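Local coordinates for particle-associated lyase (Acinetobacter bacteriophage AP22, PDB 4Y9V), which probably degrades the capsular polysaccharide of Acinetobacter baumannii as the trimeric tailspike lyase of the phage, at residues Val494-Pro508 with Val543-Asn555. Sequence-based numbering, arbitrary orientation. Where two conformers were deposited one is given.
Sequences VVNTKDTANPYLIYP and VINLKYKYSKAPN
Y504 and K549 meet through a single parallel beta bridge at the C-terminal end of the pectin lyase-like beta-helix, where the last turns pass into the Ig-like region of the tailspike. Two bonds define the bridge: K549 N gives its hydrogen to P503 O at 2.9 Å, with 175° at the hydrogen, and K549 O receives L505 N at 2.8 Å. The two chain segments run in the same sense, N502 to L505 alongside K547 to Y550. Further along, S551 CB rests 3.4 Å from I506 O. A kink between CG and CD folds the K549 side chain over the Y504 ring: CE stands 3.8 Å from the ring centroid, only 13° off the normal, a CH-pi contact, while NZ makes an off-centre cation-pi contact and a weak bond to N502 O. P508 CD covers the opposite face of the same ring, offset toward the rim.

K547 and Y548 reach back to strand 486-496. With CG anti to the backbone N (chi1 173°), the extended K547 chain passes alongside A501 O and brings NZ to N496 O at 2.8 Å. N496 N, lying in the plane of the Y548 ring at its edge, donates to Y548 OH at 3.0 Å in a nearly straight bond. P503 lies side by side with Y548, its CG 3.9 Å from Y548 CD1. L505 crosses Y548 obliquely, setting CG against Y548 CB, and runs beside Y550 with its CD1 methyl against Y550 CE1.

The second shell extends into the trimer. The terminal carboxylate oxygen OXT of I625 of a second subunit forms a salt bridge with K547 NZ and a hydrogen bond with Y548 OH; the lysine probably balances the carboxylate's charge. Within the same chain, Y550 OH bonds to M522 O and S551 OG to Q521 NE2.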
ATOM      1  N   VAL A 494      17.612   8.340  -9.495  1.00  5.13           N
ATOM      2  CA  VAL A 494      18.047   8.530  -8.127  1.00  5.00           C
ATOM      3  C   VAL A 494      18.400  10.014  -7.974  1.00  5.01           C
ATOM      4  O   VAL A 494      18.719  10.672  -8.967  1.00  5.72           O
ATOM      5  CB  VAL A 494      19.270   7.650  -7.766  1.00  5.52           C
ATOM      6  CG1 VAL A 494      18.955   6.177  -7.987  1.00  6.33           C
ATOM      7  CG2 VAL A 494      20.531   8.054  -8.518  1.00  6.21           C
ATOM      8  N   VAL A 495      18.391  10.482  -6.719  0.51  5.05           N
ATOM      9  CA  VAL A 495      18.662  11.869  -6.384  0.51  5.37           C
ATOM     10  C   VAL A 495      19.666  11.925  -5.233  0.51  5.14           C
ATOM     11  O   VAL A 495      19.357  11.517  -4.120  0.51  7.76           O
ATOM     12  CB  VAL A 495      17.351  12.620  -6.022  0.51  5.96           C
ATOM     13  CG1 VAL A 495      17.656  14.105  -5.836  0.51  8.88           C
ATOM     14  CG2 VAL A 495      16.242  12.386  -7.046  0.51  6.51           C
ATOM     15  N   ASN A 496      20.896  12.421  -5.445  1.00  5.40           N
ATOM     16  CA  ASN A 496      21.772  12.813  -4.336  1.00  5.23           C
ATOM     17  C   ASN A 496      21.526  14.308  -4.102  1.00  5.19           C
ATOM     18  O   ASN A 496      21.818  15.138  -4.962  1.00  6.07           O
ATOM     19  CB  ASN A 496      23.239  12.562  -4.639  1.00  5.40           C
ATOM     20  CG  ASN A 496      23.594  11.114  -4.395  1.00  5.49           C
ATOM     21  OD1 ASN A 496      23.889  10.806  -3.144  1.00  7.67           O
ATOM     22  ND2 ASN A 496      23.563  10.271  -5.305  1.00  5.04           N
ATOM     23  N   THR A 497      20.977  14.645  -2.936  1.00  5.64           N
ATOM     24  CA  THR A 497      20.590  16.016  -2.672  1.00  6.07           C
ATOM     25  C   THR A 497      21.768  16.936  -2.352  1.00  6.64           C
ATOM     26  O   THR A 497      21.593  18.159  -2.430  1.00  8.43           O
ATOM     27  CB  THR A 497      19.512  16.083  -1.591  1.00  7.74           C
ATOM     28  OG1 THR A 497      20.140  15.690  -0.365  1.00 10.14           O
ATOM     29  CG2 THR A 497      18.313  15.232  -1.938  1.00 11.62           C
ATOM     30  N   LYS A 498      22.915  16.404  -2.003  1.00  6.46           N
ATOM     31  CA  LYS A 498      24.063  17.211  -1.600  1.00  6.81           C
ATOM     32  C   LYS A 498      25.017  17.416  -2.757  1.00  7.30           C
ATOM     33  O   LYS A 498      25.351  16.480  -3.488  1.00  8.03           O
ATOM     34  CB  LYS A 498      24.810  16.551  -0.449  1.00  7.35           C
ATOM     35  CG  LYS A 498      24.016  16.371   0.829  1.00  7.69           C
ATOM     36  CD  LYS A 498      23.711  17.694   1.534  1.00 10.77           C
ATOM     37  CE  LYS A 498      22.906  17.515   2.798  1.00 12.29           C
ATOM     38  NZ  LYS A 498      23.429  16.578   3.790  1.00 13.27           N
ATOM     39  N   ASP A 499      25.526  18.646  -2.873  0.74  8.16           N
ATOM     40  CA  ASP A 499      26.419  18.963  -3.972  0.74  9.39           C
ATOM     41  C   ASP A 499      27.815  18.392  -3.803  0.74  8.97           C
ATOM     42  O   ASP A 499      28.591  18.422  -4.739  0.74 13.72           O
ATOM     43  CB  ASP A 499      26.426  20.452  -4.264  0.74 11.88           C
ATOM     44  CG  ASP A 499      27.060  21.364  -3.221  0.74 15.08           C
ATOM     45  OD1 ASP A 499      27.788  20.847  -2.367  0.74 17.79           O
ATOM     46  OD2 ASP A 499      26.774  22.583  -3.326  0.74 18.41           O
ATOM     47  N   THR A 500      28.155  17.866  -2.624  1.00  7.89           N
ATOM     48  CA  THR A 500      29.415  17.205  -2.398  1.00  8.12           C
ATOM     49  C   THR A 500      29.403  15.737  -2.794  1.00  7.84           C
ATOM     50  O   THR A 500      30.461  15.104  -2.868  1.00 10.33           O
ATOM     51  CB  THR A 500      29.776  17.323  -0.924  1.00  8.78           C
ATOM     52  OG1 THR A 500      28.674  16.883  -0.114  1.00  8.37           O
ATOM     53  CG2 THR A 500      30.093  18.762  -0.513  1.00 10.66           C
ATOM     54  N   ALA A 501      28.196  15.142  -2.954  1.00  7.23           N
ATOM     55  CA  ALA A 501      28.141  13.715  -3.270  1.00  6.97           C
ATOM     56  C   ALA A 501      28.536  13.487  -4.720  1.00  7.03           C
ATOM     57  O   ALA A 501      28.063  14.198  -5.610  1.00  8.71           O
ATOM     58  CB  ALA A 501      26.729  13.214  -2.976  1.00  8.17           C
ATOM     59  N   ASN A 502      29.350  12.476  -4.939  1.00  6.57           N
ATOM     60  CA  ASN A 502      29.910  12.170  -6.266  1.00  6.75           C
ATOM     61  C   ASN A 502      30.001  10.659  -6.468  1.00  6.08           C
ATOM     62  O   ASN A 502      31.116  10.137  -6.585  1.00  7.21           O
ATOM     63  CB  ASN A 502      31.265  12.847  -6.382  1.00  7.41           C
ATOM     64  CG  ASN A 502      32.010  12.704  -7.675  1.00  8.50           C
ATOM     65  OD1 ASN A 502      31.372  12.682  -8.791  1.00  9.06           O
ATOM     66  ND2 ASN A 502      33.288  12.648  -7.596  1.00 11.77           N
ATOM     67  N   PRO A 503      28.865   9.969  -6.459  1.00  5.72           N
ATOM     68  CA  PRO A 503      28.909   8.508  -6.456  1.00  5.70           C
ATOM     69  C   PRO A 503      29.035   7.945  -7.834  1.00  5.09           C
ATOM     70  O   PRO A 503      28.616   8.530  -8.841  1.00  5.95           O
ATOM     71  CB  PRO A 503      27.531   8.160  -5.914  1.00  5.81           C
ATOM     72  CG  PRO A 503      26.625   9.242  -6.499  1.00  5.84           C
ATOM     73  CD  PRO A 503      27.518  10.493  -6.429  1.00  6.20           C
ATOM     74  N   TYR A 504      29.521   6.676  -7.900  1.00  5.15           N
ATOM     75  CA  TYR A 504      29.253   5.835  -9.035  1.00  5.21           C
ATOM     76  C   TYR A 504      27.783   5.390  -9.003  1.00  5.10           C
ATOM     77  O   TYR A 504      27.280   4.936  -7.978  1.00  6.27           O
ATOM     78  CB  TYR A 504      30.126   4.578  -9.008  1.00  5.78           C
ATOM     79  CG  TYR A 504      31.570   4.834  -9.326  1.00  6.43           C
ATOM     80  CD1 TYR A 504      31.991   4.870 -10.665  1.00  8.07           C
ATOM     81  CD2 TYR A 504      32.498   5.092  -8.341  1.00  8.10           C
ATOM     82  CE1 TYR A 504      33.291   5.127 -10.980  1.00 10.92           C
ATOM     83  CE2 TYR A 504      33.835   5.332  -8.653  1.00 10.72           C
ATOM     84  CZ  TYR A 504      34.197   5.341 -10.006  1.00 12.08           C
ATOM     85  OH  TYR A 504      35.531   5.590 -10.281  1.00 18.99           O
ATOM     86  N   LEU A 505      27.139   5.433 -10.164  1.00  4.74           N
ATOM     87  CA  LEU A 505      25.827   4.784 -10.318  1.00  4.69           C
ATOM     88  C   LEU A 505      25.992   3.282 -10.130  1.00  4.59           C
ATOM     89  O   LEU A 505      25.270   2.630  -9.391  1.00  4.83           O
ATOM     90  CB  LEU A 505      25.239   5.176 -11.657  1.00  4.74           C
ATOM     91  CG  LEU A 505      24.916   6.675 -11.792  1.00  5.10           C
ATOM     92  CD1 LEU A 505      24.748   7.071 -13.238  1.00  6.12           C
ATOM     93  CD2 LEU A 505      23.659   7.031 -11.010  1.00  6.03           C
ATOM     94  N   ILE A 506      26.988   2.729 -10.854  1.00  4.81           N
ATOM     95  CA  ILE A 506      27.371   1.319 -10.786  1.00  4.78           C
ATOM     96  C   ILE A 506      28.882   1.304 -10.623  1.00  4.96           C
ATOM     97  O   ILE A 506      29.591   1.904 -11.439  1.00  5.43           O
ATOM     98  CB  ILE A 506      26.928   0.539 -12.047  1.00  5.12           C
ATOM     99  CG1 ILE A 506      25.426   0.664 -12.259  1.00  5.29           C
ATOM    100  CG2 ILE A 506      27.400  -0.896 -11.940  1.00  6.09           C
ATOM    101  CD1 ILE A 506      24.942  -0.023 -13.521  1.00  5.84           C
ATOM    102  N   TYR A 507      29.377   0.687  -9.562  1.00  5.00           N
ATOM    103  CA  TYR A 507      30.808   0.673  -9.309  1.00  5.26           C
ATOM    104  C   TYR A 507      31.484  -0.297 -10.283  1.00  5.33           C
ATOM    105  O   TYR A 507      31.047  -1.445 -10.404  1.00  5.41           O
ATOM    106  CB  TYR A 507      31.093   0.286  -7.847  1.00  5.85           C
ATOM    107  CG  TYR A 507      32.529   0.553  -7.521  1.00  7.45           C
ATOM    108  CD1 TYR A 507      32.900   1.807  -7.072  1.00  8.34           C
ATOM    109  CD2 TYR A 507      33.538  -0.384  -7.757  1.00 10.70           C
ATOM    110  CE1 TYR A 507      34.208   2.122  -6.784  1.00 12.67           C
ATOM    111  CE2 TYR A 507      34.852  -0.062  -7.534  1.00 14.46           C
ATOM    112  CZ  TYR A 507      35.184   1.182  -7.064  1.00 16.04           C
ATOM    113  OH  TYR A 507      36.531   1.466  -6.794  1.00 23.80           O
ATOM    114  N   PRO A 508      32.577   0.136 -10.940  1.00  5.59           N
ATOM    115  CA  PRO A 508      33.221  -0.711 -11.959  1.00  5.99           C
ATOM    116  C   PRO A 508      34.211  -1.699 -11.358  1.00  5.93           C
ATOM    117  O   PRO A 508      35.152  -1.305 -10.699  1.00  7.76           O
ATOM    118  CB  PRO A 508      33.967   0.323 -12.809  1.00  7.16           C
ATOM    119  CG  PRO A 508      34.277   1.439 -11.890  1.00  8.06           C
ATOM    120  CD  PRO A 508      33.093   1.530 -10.954  1.00  6.86           C
ATOM    121  N   VAL A 543      36.991  20.473 -19.660  0.68  7.91           N
ATOM    122  CA  VAL A 543      36.433  19.165 -19.306  0.68  7.45           C
ATOM    123  C   VAL A 543      35.407  19.331 -18.205  0.68  6.77           C
ATOM    124  O   VAL A 543      35.560  20.123 -17.253  0.68  8.69           O
ATOM    125  CB  VAL A 543      37.557  18.187 -18.942  0.68  7.74           C
ATOM    126  CG1 VAL A 543      38.260  18.536 -17.640  0.68  9.87           C
ATOM    127  CG2 VAL A 543      37.019  16.759 -18.846  0.68  8.92           C
ATOM    128  N   ILE A 544      34.334  18.574 -18.344  1.00  7.06           N
ATOM    129  CA  ILE A 544      33.219  18.553 -17.405  1.00  7.21           C
ATOM    130  C   ILE A 544      33.290  17.284 -16.588  1.00  7.32           C
ATOM    131  O   ILE A 544      33.290  16.169 -17.134  1.00  8.59           O
ATOM    132  CB  ILE A 544      31.904  18.655 -18.170  1.00  8.12           C
ATOM    133  CG1 ILE A 544      31.867  19.924 -19.026  1.00  9.79           C
ATOM    134  CG2 ILE A 544      30.727  18.566 -17.238  1.00 10.83           C
ATOM    135  CD1 ILE A 544      30.646  20.021 -19.851  1.00 10.71           C
ATOM    136  N   ASN A 545      33.376  17.432 -15.260  1.00  7.24           N
ATOM    137  CA  ASN A 545      33.365  16.335 -14.336  1.00  7.37           C
ATOM    138  C   ASN A 545      31.937  16.042 -13.903  1.00  7.69           C
ATOM    139  O   ASN A 545      31.238  16.894 -13.370  1.00 10.76           O
ATOM    140  CB  ASN A 545      34.170  16.716 -13.096  1.00  8.91           C
ATOM    141  CG  ASN A 545      35.640  16.824 -13.481  1.00 11.28           C
ATOM    142  OD1 ASN A 545      36.281  15.827 -13.878  1.00 14.10           O
ATOM    143  ND2 ASN A 545      36.175  18.019 -13.456  1.00 16.34           N
ATOM    144  N   LEU A 546      31.477  14.836 -14.191  1.00  6.53           N
ATOM    145  CA  LEU A 546      30.095  14.466 -13.974  1.00  6.75           C
ATOM    146  C   LEU A 546      29.834  14.181 -12.486  1.00  6.50           C
ATOM    147  O   LEU A 546      30.594  13.491 -11.819  1.00  7.46           O
ATOM    148  CB  LEU A 546      29.772  13.204 -14.776  1.00  7.32           C
ATOM    149  CG  LEU A 546      29.970  13.338 -16.299  1.00  7.89           C
ATOM    150  CD1 LEU A 546      29.746  11.982 -16.934  1.00 13.50           C
ATOM    151  CD2 LEU A 546      29.107  14.453 -16.874  1.00 11.86           C
ATOM    152  N   LYS A 547      28.676  14.682 -11.994  0.66  6.26           N
ATOM    153  CA  LYS A 547      28.323  14.397 -10.608  0.66  6.33           C
ATOM    154  C   LYS A 547      28.135  12.924 -10.339  0.66  5.75           C
ATOM    155  O   LYS A 547      28.593  12.383  -9.292  0.66  7.40           O
ATOM    156  CB  LYS A 547      27.054  15.151 -10.273  0.66  6.40           C
ATOM    157  CG  LYS A 547      26.534  14.763  -8.880  0.66  6.91           C
ATOM    158  CD  LYS A 547      25.406  15.678  -8.447  0.66  7.94           C
ATOM    159  CE  LYS A 547      24.798  15.300  -7.126  0.66  6.74           C
ATOM    160  NZ  LYS A 547      23.643  16.148  -6.795  0.66  6.82           N
ATOM    161  N   TYR A 548      27.404  12.259 -11.224  1.00  5.60           N
ATOM    162  CA  TYR A 548      27.178  10.829 -11.116  1.00  5.85           C
ATOM    163  C   TYR A 548      28.122  10.143 -12.092  1.00  5.73           C
ATOM    164  O   TYR A 548      28.162  10.474 -13.282  1.00  7.14           O
ATOM    165  CB  TYR A 548      25.718  10.454 -11.416  1.00  5.74           C
ATOM    166  CG  TYR A 548      24.713  11.170 -10.528  1.00  5.66           C
ATOM    167  CD1 TYR A 548      24.292  10.653  -9.310  1.00  6.13           C
ATOM    168  CD2 TYR A 548      24.149  12.378 -10.937  1.00  6.27           C
ATOM    169  CE1 TYR A 548      23.366  11.312  -8.534  1.00  6.12           C
ATOM    170  CE2 TYR A 548      23.217  13.041 -10.157  1.00  5.91           C
ATOM    171  CZ  TYR A 548      22.822  12.517  -8.944  1.00  5.86           C
ATOM    172  OH  TYR A 548      21.893  13.144  -8.135  1.00  6.73           O
ATOM    173  N   LYS A 549      28.920   9.184 -11.607  0.61  5.66           N
ATOM    174  CA  LYS A 549      29.885   8.531 -12.473  0.61  5.41           C
ATOM    175  C   LYS A 549      29.326   7.195 -12.962  0.61  5.06           C
ATOM    176  O   LYS A 549      28.620   6.500 -12.273  0.61  6.31           O
ATOM    177  CB  LYS A 549      31.173   8.320 -11.677  0.61  6.05           C
ATOM    178  CG  LYS A 549      31.732   9.631 -11.173  0.61  7.94           C
ATOM    179  CD  LYS A 549      32.959   9.481 -10.316  0.61  7.81           C
ATOM    180  CE  LYS A 549      32.474   8.802  -9.060  0.61  9.37           C
ATOM    181  NZ  LYS A 549      33.475   8.987  -7.965  0.61 12.96           N
ATOM    182  N   TYR A 550      29.676   6.907 -14.206  1.00  5.25           N
ATOM    183  CA  TYR A 550      29.239   5.654 -14.832  1.00  5.28           C
ATOM    184  C   TYR A 550      30.247   4.525 -14.562  1.00  5.45           C
ATOM    185  O   TYR A 550      31.394   4.749 -14.216  1.00  6.59           O
ATOM    186  CB  TYR A 550      29.085   5.898 -16.355  1.00  5.28           C
ATOM    187  CG  TYR A 550      28.000   6.915 -16.659  1.00  5.16           C
ATOM    188  CD1 TYR A 550      26.686   6.538 -16.651  1.00  5.34           C
ATOM    189  CD2 TYR A 550      28.293   8.248 -16.903  1.00  5.37           C
ATOM    190  CE1 TYR A 550      25.650   7.441 -16.891  1.00  5.35           C
ATOM    191  CE2 TYR A 550      27.282   9.167 -17.146  1.00  5.53           C
ATOM    192  CZ  TYR A 550      25.974   8.747 -17.109  1.00  5.30           C
ATOM    193  OH  TYR A 550      24.996   9.724 -17.325  1.00  5.70           O
ATOM    194  N   SER A 551      29.808   3.292 -14.829  1.00  5.28           N
ATOM    195  CA  SER A 551      30.728   2.171 -14.722  1.00  6.00           C
ATOM    196  C   SER A 551      31.733   2.126 -15.858  1.00  6.14           C
ATOM    197  O   SER A 551      32.769   1.472 -15.740  1.00  7.32           O
ATOM    198  CB  SER A 551      29.998   0.836 -14.672  1.00  5.79           C
ATOM    199  OG  SER A 551      29.289   0.649 -15.902  1.00  6.66           O
ATOM    200  N   LYS A 552      31.403   2.767 -16.980  1.00  7.05           N
ATOM    201  CA  LYS A 552      32.186   2.712 -18.205  1.00  8.86           C
ATOM    202  C   LYS A 552      31.854   4.022 -18.947  1.00  8.03           C
ATOM    203  O   LYS A 552      30.918   4.733 -18.633  1.00  7.26           O
ATOM    204  CB  LYS A 552      31.908   1.499 -19.018  1.00 11.15           C
ATOM    205  CG  LYS A 552      30.455   1.474 -19.454  1.00 11.71           C
ATOM    206  CD  LYS A 552      30.524   0.176 -20.216  1.00 18.11           C
ATOM    207  CE  LYS A 552      29.222  -0.136 -20.717  1.00 22.82           C
ATOM    208  NZ  LYS A 552      29.235  -1.545 -21.295  1.00 20.19           N
ATOM    209  N   ALA A 553      32.650   4.341 -19.979  1.00  9.01           N
ATOM    210  CA  ALA A 553      32.405   5.561 -20.727  1.00  8.05           C
ATOM    211  C   ALA A 553      30.962   5.569 -21.224  1.00  6.89           C
ATOM    212  O   ALA A 553      30.531   4.610 -21.890  1.00  7.90           O
ATOM    213  CB  ALA A 553      33.386   5.647 -21.887  1.00  9.92           C
ATOM    214  N   PRO A 554      30.223   6.648 -20.970  1.00  6.21           N
ATOM    215  CA  PRO A 554      28.828   6.688 -21.373  1.00  5.89           C
ATOM    216  C   PRO A 554      28.669   7.032 -22.858  1.00  5.72           C
ATOM    217  O   PRO A 554      29.601   7.478 -23.538  1.00  6.45           O
ATOM    218  CB  PRO A 554      28.231   7.768 -20.484  1.00  6.28           C
ATOM    219  CG  PRO A 554      29.399   8.727 -20.283  1.00  6.31           C
ATOM    220  CD  PRO A 554      30.584   7.797 -20.123  1.00  6.61           C
ATOM    221  N   ASN A 555      27.448   6.887 -23.334  1.00  5.44           N
ATOM    222  CA  ASN A 555      27.062   7.531 -24.587  1.00  5.49           C
ATOM    223  C   ASN A 555      27.039   9.052 -24.341  1.00  5.56           C
ATOM    224  O   ASN A 555      26.634   9.490 -23.256  1.00  6.23           O
ATOM    225  CB  ASN A 555      25.677   7.073 -25.013  1.00  5.90           C
ATOM    226  CG  ASN A 555      25.518   5.598 -25.112  1.00  6.17           C
ATOM    227  OD1 ASN A 555      26.424   4.874 -25.546  1.00 10.15           O
ATOM    228  ND2 ASN A 555      24.369   5.098 -24.726  1.00  8.25           N
TER